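Local coordinates for metallo-beta-lactamase (Chryseobacterium indologenes, PDB 3L6N), which hydrolyses the beta-lactam ring of penicillins, cephalosporins and carbapenems with two zinc ions, so conferring resistance to these antibiotics, at residues A74-H78 with D79-G83; T98-T101 with N102-L105. All blocks are in the same frame, centred on the assembly; numbering follows the deposited sequence.

Contact 1 (A74-H78 with D79-G83); sequences ATHSH and DDRAG. With ZN (zinc ion), chain B; ZN (zinc ion), chain C.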
ATOM      1  N   ALA A  74       4.878  -5.075   0.526  1.00  5.05           N
ATOM      2  CA  ALA A  74       4.403  -4.325   1.700  1.00  4.44           C
ATOM      3  C   ALA A  74       4.983  -2.927   1.696  1.00  5.02           C
ATOM      4  O   ALA A  74       6.191  -2.762   1.488  1.00  5.61           O
ATOM      5  CB  ALA A  74       4.822  -5.048   2.993  1.00  4.52           C
ATOM      6  N   THR A  75       4.135  -1.924   1.934  1.00  4.59           N
ATOM      7  CA  THR A  75       4.605  -0.540   1.945  1.00  4.58           C
ATOM      8  C   THR A  75       4.964  -0.008   3.339  1.00  4.20           C
ATOM      9  O   THR A  75       5.448   1.119   3.473  1.00  3.68           O
ATOM     10  CB  THR A  75       3.673   0.444   1.196  1.00  4.91           C
ATOM     11  OG1 THR A  75       2.422   0.539   1.884  1.00  5.25           O
ATOM     12  CG2 THR A  75       3.452   0.001  -0.247  1.00  5.70           C
ATOM     13  N   HIS A  76       4.692  -0.813   4.364  1.00  3.76           N
ATOM     14  CA  HIS A  76       5.353  -0.726   5.684  1.00  3.78           C
ATOM     15  C   HIS A  76       4.902  -1.895   6.561  1.00  3.73           C
ATOM     16  O   HIS A  76       4.217  -2.808   6.064  1.00  3.97           O
ATOM     17  CB  HIS A  76       5.266   0.672   6.386  1.00  3.66           C
ATOM     18  CG  HIS A  76       3.889   1.132   6.767  1.00  3.64           C
ATOM     19  ND1 HIS A  76       3.027   1.732   5.873  1.00  3.97           N
ATOM     20  CD2 HIS A  76       3.278   1.192   7.974  1.00  5.81           C
ATOM     21  CE1 HIS A  76       1.914   2.078   6.501  1.00  5.15           C
ATOM     22  NE2 HIS A  76       2.042   1.761   7.776  1.00  5.01           N
ATOM     23  N   SER A  77       5.302  -1.901   7.836  1.00  3.95           N
ATOM     24  CA  SER A  77       5.160  -3.110   8.652  1.00  4.68           C
ATOM     25  C   SER A  77       3.798  -3.330   9.292  1.00  5.30           C
ATOM     26  O   SER A  77       3.552  -4.405   9.825  1.00  5.23           O
ATOM     27  CB  SER A  77       6.208  -3.136   9.763  1.00  4.50           C
ATOM     28  OG  SER A  77       5.872  -2.195  10.777  1.00  5.40           O
ATOM     29  N   HIS A  78       2.931  -2.321   9.249  1.00  5.41           N
ATOM     30  CA  HIS A  78       1.665  -2.369   9.977  1.00  6.04           C
ATOM     31  C   HIS A  78       0.665  -3.383   9.428  1.00  6.30           C
ATOM     32  O   HIS A  78       0.785  -3.856   8.298  1.00  6.46           O
ATOM     33  CB  HIS A  78       1.027  -0.979  10.010  1.00  5.51           C
ATOM     34  CG  HIS A  78       1.704  -0.019  10.938  1.00  5.21           C
ATOM     35  ND1 HIS A  78       1.539   1.347  10.840  1.00  6.90           N
ATOM     36  CD2 HIS A  78       2.529  -0.228  11.992  1.00  7.58           C
ATOM     37  CE1 HIS A  78       2.226   1.934  11.808  1.00  7.44           C
ATOM     38  NE2 HIS A  78       2.845   1.005  12.509  1.00  7.95           N
ATOM     39  N   ASP A  79      -0.326  -3.710  10.252  1.00  7.02           N
ATOM     40  CA  ASP A  79      -1.319  -4.753   9.924  1.00  7.47           C
ATOM     41  C   ASP A  79      -2.089  -4.531   8.626  1.00  6.69           C
ATOM     42  O   ASP A  79      -2.477  -5.500   7.965  1.00  7.12           O
ATOM     43  CB  ASP A  79      -2.345  -4.872  11.046  1.00  8.08           C
ATOM     44  CG  ASP A  79      -1.778  -5.446  12.325  1.00 12.67           C
ATOM     45  OD1 ASP A  79      -2.516  -5.397  13.332  1.00 17.21           O
ATOM     46  OD2 ASP A  79      -0.633  -5.940  12.357  1.00 17.22           O
ATOM     47  N   ASP A  80      -2.324  -3.265   8.275  1.00  6.16           N
ATOM     48  CA  ASP A  80      -3.054  -2.902   7.057  1.00  5.49           C
ATOM     49  C   ASP A  80      -2.145  -2.851   5.832  1.00  5.30           C
ATOM     50  O   ASP A  80      -2.584  -2.473   4.748  1.00  5.46           O
ATOM     51  CB  ASP A  80      -3.796  -1.555   7.232  1.00  5.86           C
ATOM     52  CG  ASP A  80      -2.860  -0.397   7.541  1.00  7.36           C
ATOM     53  OD1 ASP A  80      -2.017  -0.521   8.445  1.00  6.87           O
ATOM     54  OD2 ASP A  80      -2.986   0.670   6.882  1.00 10.94           O
ATOM     55  N   ARG A  81      -0.896  -3.276   6.005  0.70  4.54           N
ATOM     56  CA  ARG A  81       0.103  -3.170   4.951  0.70  4.68           C
ATOM     57  C   ARG A  81       0.756  -4.534   4.742  0.70  4.47           C
ATOM     58  O   ARG A  81       0.273  -5.331   3.940  0.70  4.40           O
ATOM     59  CB  ARG A  81       1.125  -2.078   5.292  0.70  4.72           C
ATOM     60  CG  ARG A  81       0.499  -0.712   5.608  0.70  5.73           C
ATOM     61  CD  ARG A  81       0.184   0.087   4.348  0.70  7.21           C
ATOM     62  NE  ARG A  81      -1.041  -0.347   3.686  0.70  8.21           N
ATOM     63  CZ  ARG A  81      -1.651   0.347   2.729  0.70  9.54           C
ATOM     64  NH1 ARG A  81      -1.141   1.503   2.322  0.70 10.08           N
ATOM     65  NH2 ARG A  81      -2.755  -0.119   2.164  0.70  8.53           N
ATOM     66  N   ALA A  82       1.819  -4.826   5.488  1.00  4.38           N
ATOM     67  CA  ALA A  82       2.419  -6.176   5.454  1.00  4.56           C
ATOM     68  C   ALA A  82       1.455  -7.239   5.979  1.00  4.61           C
ATOM     69  O   ALA A  82       1.418  -8.363   5.470  1.00  4.60           O
ATOM     70  CB  ALA A  82       3.715  -6.215   6.255  1.00  4.86           C
ATOM     71  N   GLY A  83       0.688  -6.889   7.003  1.00  4.72           N
ATOM     72  CA  GLY A  83      -0.177  -7.871   7.659  1.00  5.36           C
ATOM     73  C   GLY A  83       0.628  -9.069   8.135  1.00  5.57           C
ATOM     74  O   GLY A  83       1.746  -8.918   8.652  1.00  6.26           O
TER
HETATM   75 ZN    ZN B 301       0.754   2.389   9.310  1.00  9.28          ZN
HETATM   76 ZN    ZN C 302      -2.207   2.536   7.204  0.70 12.23          ZN
HETATM   77  O   HOH W   1       1.806  -6.488  10.094  1.00  8.75           O
HETATM   78  O   HOH W   2      -1.029   1.924   8.807  1.00 10.54           O
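His76, His78 and Asp80 meet at the two zinc ions through the alternating pattern of the HxHxD metal-binding loop of the metallo-beta-lactamase superfamily. The first zinc takes His76 through NE2 and His78 through ND1, at 2.0 Å for that ND1 atom, and His139 completes its protein ligands. Asp80 OD2 holds the second zinc at 2.0 Å, beside Cys158 and His200. A water bridges the metals and donates a hydrogen bond to Asp80 OD1, which gives each carboxylate oxygen its own task. The use of different ring nitrogens probably helps two histidines so close in sequence converge on one ion, and His78 NE2 is left to bond Glu173.

Backbone bonds close the turn that carries these ligands. His78 O accepts from Arg81 N at 2.9 Å and from Gly83 N, the two donors arriving from opposite faces of the carbonyl plane, while Ala82 N bonds His76 O at 3.2 Å. Gly83 suits the end of the turn because its phi is positive (56°).

In one of its two modelled conformers, Arg81 lies against the His76 ring: CG sits over one face, 3.5 Å from the centroid, in a CH-pi contact. Bends at chi2 and chi3 carry its guanidinium past the ring, at 70° to the ring plane, and NE donates to Asp80 O at 2.8 Å. Its charge also meets Asp46 in a salt bridge, and NH2 bonds Asn32 O. Thr75 OG1, itself bonded to Asp46, touches Arg81 CD. At the start of the loop two small methyls can come close, Ala74 CB standing 3.6 Å from Ala82 CB.

The loop links strand 69-73 to helix 86-90; Ala74 still pairs through its backbone with Tyr96, and Ser77 and Ala82 rest on helix 99-107.

Contact 2 (T98-T101 with N102-L105); sequences TAKT and NEFL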
ATOM      1  N   THR A  98      11.113  -3.978   2.459  1.00  6.11           N
ATOM      2  CA  THR A  98      12.444  -3.414   2.676  1.00  6.67           C
ATOM      3  C   THR A  98      13.103  -4.037   3.907  1.00  6.83           C
ATOM      4  O   THR A  98      12.428  -4.626   4.764  1.00  6.74           O
ATOM      5  CB  THR A  98      12.398  -1.905   2.911  1.00  6.44           C
ATOM      6  OG1 THR A  98      11.660  -1.650   4.115  1.00  7.39           O
ATOM      7  CG2 THR A  98      11.766  -1.166   1.731  1.00  6.75           C
ATOM      8  N   ALA A  99      14.427  -3.897   4.000  1.00  6.92           N
ATOM      9  CA  ALA A  99      15.147  -4.325   5.199  1.00  7.56           C
ATOM     10  C   ALA A  99      14.573  -3.682   6.466  1.00  7.60           C
ATOM     11  O   ALA A  99      14.379  -4.366   7.471  1.00  8.31           O
ATOM     12  CB  ALA A  99      16.635  -4.032   5.056  1.00  7.93           C
ATOM     13  N   LYS A 100      14.253  -2.387   6.400  1.00  6.78           N
ATOM     14  CA  LYS A 100      13.696  -1.669   7.555  1.00  6.99           C
ATOM     15  C   LYS A 100      12.354  -2.249   7.990  1.00  6.65           C
ATOM     16  O   LYS A 100      12.097  -2.442   9.179  1.00  6.74           O
ATOM     17  CB  LYS A 100      13.550  -0.173   7.246  1.00  7.37           C
ATOM     18  CG  LYS A 100      14.881   0.535   6.999  1.00 10.27           C
ATOM     19  CD  LYS A 100      15.675   0.737   8.291  1.00 13.41           C
ATOM     20  CE  LYS A 100      16.964   1.526   8.036  1.00 16.29           C
ATOM     21  NZ  LYS A 100      17.693   1.862   9.301  1.00 17.75           N
ATOM     22  N   THR A 101      11.502  -2.532   7.012  1.00  6.46           N
ATOM     23  CA  THR A 101      10.186  -3.086   7.299  1.00  6.10           C
ATOM     24  C   THR A 101      10.332  -4.462   7.943  1.00  6.07           C
ATOM     25  O   THR A 101       9.641  -4.777   8.912  1.00  6.05           O
ATOM     26  CB  THR A 101       9.335  -3.130   6.016  1.00  5.29           C
ATOM     27  OG1 THR A 101       8.973  -1.789   5.671  1.00  5.63           O
ATOM     28  CG2 THR A 101       8.050  -3.941   6.218  1.00  5.90           C
ATOM     29  N   ASN A 102      11.249  -5.267   7.414  1.00  6.42           N
ATOM     30  CA  ASN A 102      11.515  -6.572   7.998  1.00  6.93           C
ATOM     31  C   ASN A 102      12.032  -6.483   9.419  1.00  6.97           C
ATOM     32  O   ASN A 102      11.666  -7.302  10.242  1.00  7.69           O
ATOM     33  CB  ASN A 102      12.473  -7.387   7.124  1.00  6.73           C
ATOM     34  CG  ASN A 102      11.757  -8.054   5.968  1.00  7.64           C
ATOM     35  OD1 ASN A 102      10.572  -8.379   6.064  1.00  6.80           O
ATOM     36  ND2 ASN A 102      12.470  -8.267   4.868  1.00  8.70           N
ATOM     37  N   GLU A 103      12.875  -5.492   9.703  1.00  7.43           N
ATOM     38  CA  GLU A 103      13.381  -5.294  11.057  1.00  7.63           C
ATOM     39  C   GLU A 103      12.239  -5.000  12.021  1.00  7.52           C
ATOM     40  O   GLU A 103      12.234  -5.491  13.149  1.00  7.91           O
ATOM     41  CB  GLU A 103      14.387  -4.156  11.082  1.00  8.02           C
ATOM     42  CG  GLU A 103      15.750  -4.554  10.570  1.00 10.52           C
ATOM     43  CD  GLU A 103      16.580  -3.360  10.144  1.00 13.43           C
ATOM     44  OE1 GLU A 103      16.154  -2.202  10.358  1.00 13.97           O
ATOM     45  OE2 GLU A 103      17.672  -3.589   9.587  1.00 15.83           O
ATOM     46  N   PHE A 104      11.264  -4.207  11.569  1.00  7.31           N
ATOM     47  CA  PHE A 104      10.087  -3.916  12.385  1.00  7.60           C
ATOM     48  C   PHE A 104       9.200  -5.149  12.577  1.00  7.51           C
ATOM     49  O   PHE A 104       8.725  -5.406  13.674  1.00  8.27           O
ATOM     50  CB  PHE A 104       9.253  -2.789  11.765  1.00  7.11           C
ATOM     51  CG  PHE A 104       9.828  -1.401  11.955  1.00  7.52           C
ATOM     52  CD1 PHE A 104       9.271  -0.334  11.256  1.00  8.40           C
ATOM     53  CD2 PHE A 104      10.896  -1.151  12.822  1.00  8.72           C
ATOM     54  CE1 PHE A 104       9.741   0.964  11.416  1.00  8.80           C
ATOM     55  CE2 PHE A 104      11.394   0.156  12.993  1.00  8.49           C
ATOM     56  CZ  PHE A 104      10.809   1.221  12.284  1.00  7.50           C
ATOM     57  N   LEU A 105       8.971  -5.904  11.501  1.00  7.86           N
ATOM     58  CA  LEU A 105       8.174  -7.122  11.585  1.00  8.04           C
ATOM     59  C   LEU A 105       8.777  -8.108  12.581  1.00  8.79           C
ATOM     60  O   LEU A 105       8.078  -8.643  13.435  1.00  8.94           O
ATOM     61  CB  LEU A 105       8.030  -7.773  10.205  1.00  8.00           C
ATOM     62  CG  LEU A 105       7.143  -7.026   9.204  1.00  7.67           C
ATOM     63  CD1 LEU A 105       7.368  -7.576   7.792  1.00  7.64           C
ATOM     64  CD2 LEU A 105       5.672  -7.094   9.609  1.00  6.08           C
TER
HETATM   65  O   HOH W   3      13.861  -0.753  11.123  1.00 16.89           O
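The first turns of helix 99-107, the helix of the beta-alpha-beta unit formed with strands 94-97 and 115-116, begin here at an N-cap. Thr98 occupies the cap position: its OG1 accepts from Thr101 N at 3.0 Å, occupying an amide that has no earlier helical carbonyl to use. Threonine suits this place because a chi1 of 63° sets the short hydroxyl between backbone N and carbonyl carbon, facing the start of the helix.

From there the regular i to i+4 ladder takes over. Asn102 N bonds Thr98 O at 3.0 Å, Glu103 N bonds Ala99 O, Phe104 N bonds Lys100 O, and Leu105 N closes on Thr101 O at 2.9 Å.

The side chains divide by environment. Lys100 and Glu103 extend together on the exposed flank, both heading one way, with Lys100 CD 3.6 Å from Glu103 OE1. Lys100 NZ stays 4.5 Å from that same Glu103 OE1, too far for a salt bridge. A water donates to both Glu103 OE1 and Lys100 O, so this carbonyl serves the helix and the solvent together; it also lies over one face of the Phe104 ring.

On the buried side Thr101 and Leu105 run alongside each other, their CG2 and CD1 methyls 4.0 Å apart. With Thr101 CG2 anti to the backbone N, the methyl is available for this apolar contact, while OG1 reaches Asp142. Asn102 bonds Ser113 through ND2, tying the helix to the segment before strand 115-116.

Chemically, the cap satisfies an early amide, and the charged pair probably adds a modest attraction through space, though crystal contacts may influence where both lie. Thr101 contributes both a methyl for packing and a hydroxyl that bonds the carboxylate of Asp142, which allows a polar residue to be buried without losing its bonding.

How the contacts relate
Contact 1 comes first along the chain, in the loop after strand 69-73, and contact 2 follows at the start of helix 99-107, after strand 94-97. These two strands are parallel neighbours in the same seven-stranded sheet, and the centres of the two contacts are about 10 Å apart. The metal loop and the helix pack directly: Ser77 O is 3.4 Å from Leu105 CD2, and Ser77 OG lies 3.6 Å from Phe104 CB. Thr101 CG2 also meets the backbone joining His76 to Ser77. The helix thus packs against the zinc-binding loop, supplying no metal ligand itself but bordering His76, which does, and Ser77 beside it.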